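Long-range contact in thioredoxin-like protein (Parabacteroides distasonis, PDB 4FO5), which adopts a thioredoxin-like fold of the AhpC/TSA family but lacks the usual redox cysteine pair, and its activity is not established: residues N38-Y43 and S70-E75. Residues are numbered along the deposited sequence; the frame is centred on the assembly and turned at random. Where two conformers were deposited one is given.
Sequences NFWAAY and SISMDE
In Trp-40, chi1 of 69° sets CG between the backbone N and the carbonyl carbon, and chi2 of -73° turns the ring so that one face meets Ser-72; Asp-74 CG lies beside its own backbone N, and from there the carboxylate meets Ala-42. The contact lies within a beta-alpha-beta unit of the thioredoxin fold, strands 34-40 and 66-72 being parallel neighbours joined through helix 45-58. Three backbone bonds join the pair: Ile-71 N to Asn-38 O (2.7 Å), Trp-40 N to Ile-71 O, and Met-73 N to Trp-40 O (2.9 Å). On one face of the sheet, Ser-72 CA lies over the five-membered ring of Trp-40 in a CH-pi contact, 4.0 Å from its centroid, and Ser-72 CB packs at 3.7 Å on Trp-40 CZ2; helices 45-58 and 77-87 both touch the indole. On the other, Phe-39 and Ile-71 point the same way, Phe-39 CE1 lying 3.9 Å from Ile-71 CD1, while, just past the strand end, selenomethionine Met-73 lays CE at the edge of the Phe-39 ring, near its plane. Tyr-109 meets the same ring. Beyond the strands Asp-74, in the loop toward helix 77-87, reaches Ala-42 N in the loop toward helix 45-58, at whose start relatives carry their redox CxxC pair; this chain lacks the cysteines, with Ser-47 at the second position. Asp-74 OD2 accepts two donors: Ser-72 OG approaches on the anti side at 2.9 Å, and Ala-42 N reaches the syn lone pair at 2.8 Å, with a nearly straight N-H...O angle of 176°.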
loop_
_atom_site.group_PDB
_atom_site.type_symbol
_atom_site.label_atom_id
_atom_site.label_comp_id
_atom_site.label_asym_id
_atom_site.label_seq_id
_atom_site.Cartn_x
_atom_site.Cartn_y
_atom_site.Cartn_z
ATOM N N ASN A 38 -0.066 -0.686 -0.428
ATOM C CA ASN A 38 0.072 -2.103 -0.675
ATOM C C ASN A 38 -0.834 -2.947 0.232
ATOM O O ASN A 38 -0.920 -2.695 1.422
ATOM C CB ASN A 38 1.527 -2.519 -0.517
ATOM C CG ASN A 38 1.749 -3.943 -0.882
ATOM O OD1 ASN A 38 1.538 -4.344 -2.018
ATOM N ND2 ASN A 38 2.198 -4.741 0.077
ATOM N N PHE A 39 -1.538 -3.917 -0.351
ATOM C CA PHE A 39 -2.409 -4.841 0.374
ATOM C C PHE A 39 -1.772 -6.186 0.387
ATOM O O PHE A 39 -1.288 -6.656 -0.646
ATOM C CB PHE A 39 -3.810 -4.911 -0.266
ATOM C CG PHE A 39 -4.547 -3.597 -0.183
ATOM C CD1 PHE A 39 -5.230 -3.238 0.970
ATOM C CD2 PHE A 39 -4.483 -2.678 -1.226
ATOM C CE1 PHE A 39 -5.911 -2.017 1.051
ATOM C CE2 PHE A 39 -5.172 -1.467 -1.153
ATOM C CZ PHE A 39 -5.872 -1.140 -0.013
ATOM N N TRP A 40 -1.777 -6.826 1.552
ATOM C CA TRP A 40 -1.206 -8.148 1.743
ATOM C C TRP A 40 -1.871 -8.827 2.940
ATOM O O TRP A 40 -2.637 -8.198 3.661
ATOM C CB TRP A 40 0.332 -8.049 1.959
ATOM C CG TRP A 40 0.695 -7.412 3.268
ATOM C CD1 TRP A 40 0.588 -6.095 3.590
ATOM C CD2 TRP A 40 1.131 -8.083 4.459
ATOM N NE1 TRP A 40 0.964 -5.893 4.895
ATOM C CE2 TRP A 40 1.289 -7.101 5.459
ATOM C CE3 TRP A 40 1.398 -9.424 4.778
ATOM C CZ2 TRP A 40 1.705 -7.412 6.763
ATOM C CZ3 TRP A 40 1.803 -9.732 6.075
ATOM C CH2 TRP A 40 1.966 -8.732 7.043
ATOM N N ALA A 41 -1.554 -10.101 3.154
ATOM C CA ALA A 41 -2.000 -10.888 4.304
ATOM C C ALA A 41 -1.027 -12.031 4.505
ATOM O O ALA A 41 -0.503 -12.554 3.520
ATOM C CB ALA A 41 -3.411 -11.418 4.093
ATOM N N ALA A 42 -0.770 -12.411 5.772
ATOM C CA ALA A 42 0.121 -13.527 6.109
ATOM C C ALA A 42 -0.348 -14.836 5.438
ATOM O O ALA A 42 0.494 -15.644 5.056
ATOM C CB ALA A 42 0.196 -13.704 7.619
ATOM N N TYR A 43 -1.685 -15.000 5.224
ATOM C CA TYR A 43 -2.271 -16.179 4.566
ATOM C C TYR A 43 -2.013 -16.202 3.027
ATOM O O TYR A 43 -2.349 -17.189 2.379
ATOM C CB TYR A 43 -3.781 -16.320 4.872
ATOM C CG TYR A 43 -4.682 -15.236 4.312
ATOM C CD1 TYR A 43 -5.013 -15.206 2.959
ATOM C CD2 TYR A 43 -5.314 -14.325 5.156
ATOM C CE1 TYR A 43 -5.897 -14.257 2.448
ATOM C CE2 TYR A 43 -6.197 -13.367 4.658
ATOM C CZ TYR A 43 -6.478 -13.329 3.299
ATOM O OH TYR A 43 -7.335 -12.374 2.793
ATOM N N SER A 70 1.336 0.017 3.928
ATOM C CA SER A 70 1.092 -1.425 3.772
ATOM C C SER A 70 -0.038 -1.829 4.665
ATOM O O SER A 70 0.062 -1.648 5.870
ATOM C CB SER A 70 2.329 -2.237 4.144
ATOM O OG SER A 70 3.377 -2.143 3.205
ATOM N N ILE A 71 -1.119 -2.359 4.112
ATOM C CA ILE A 71 -2.258 -2.733 4.948
ATOM C C ILE A 71 -2.457 -4.238 4.944
ATOM O O ILE A 71 -2.714 -4.806 3.890
ATOM C CB ILE A 71 -3.542 -2.007 4.486
ATOM C CG1 ILE A 71 -3.320 -0.481 4.394
ATOM C CG2 ILE A 71 -4.715 -2.371 5.424
ATOM C CD1 ILE A 71 -4.481 0.341 3.742
ATOM N N SER A 72 -2.330 -4.878 6.125
ATOM C CA SER A 72 -2.560 -6.309 6.295
ATOM C C SER A 72 -4.050 -6.553 6.415
ATOM O O SER A 72 -4.746 -5.838 7.163
ATOM C CB SER A 72 -1.833 -6.831 7.532
ATOM O OG SER A 72 -2.382 -8.056 7.990
HETATM N N MSE A 73 -4.534 -7.585 5.703
HETATM C CA MSE A 73 -5.943 -7.980 5.682
HETATM C C MSE A 73 -6.184 -9.246 6.531
HETATM O O MSE A 73 -7.258 -9.851 6.453
HETATM C CB MSE A 73 -6.437 -8.156 4.236
HETATM C CG MSE A 73 -6.417 -6.860 3.445
HETATM SE SE MSE A 73 -7.725 -5.618 4.197
HETATM C CE MSE A 73 -7.063 -4.110 3.602
ATOM N N ASP A 74 -5.209 -9.612 7.384
ATOM C CA ASP A 74 -5.360 -10.730 8.323
ATOM C C ASP A 74 -6.365 -10.312 9.389
ATOM O O ASP A 74 -6.288 -9.177 9.862
ATOM C CB ASP A 74 -4.015 -11.116 8.966
ATOM C CG ASP A 74 -2.971 -11.632 7.997
ATOM O OD1 ASP A 74 -3.129 -12.767 7.503
ATOM O OD2 ASP A 74 -1.969 -10.924 7.773
ATOM N N GLU A 75 -7.334 -11.186 9.726
ATOM C CA GLU A 75 -8.367 -10.876 10.723
ATOM C C GLU A 75 -7.779 -10.653 12.139
ATOM O O GLU A 75 -8.207 -9.721 12.827
ATOM C CB GLU A 75 -9.434 -11.981 10.763
#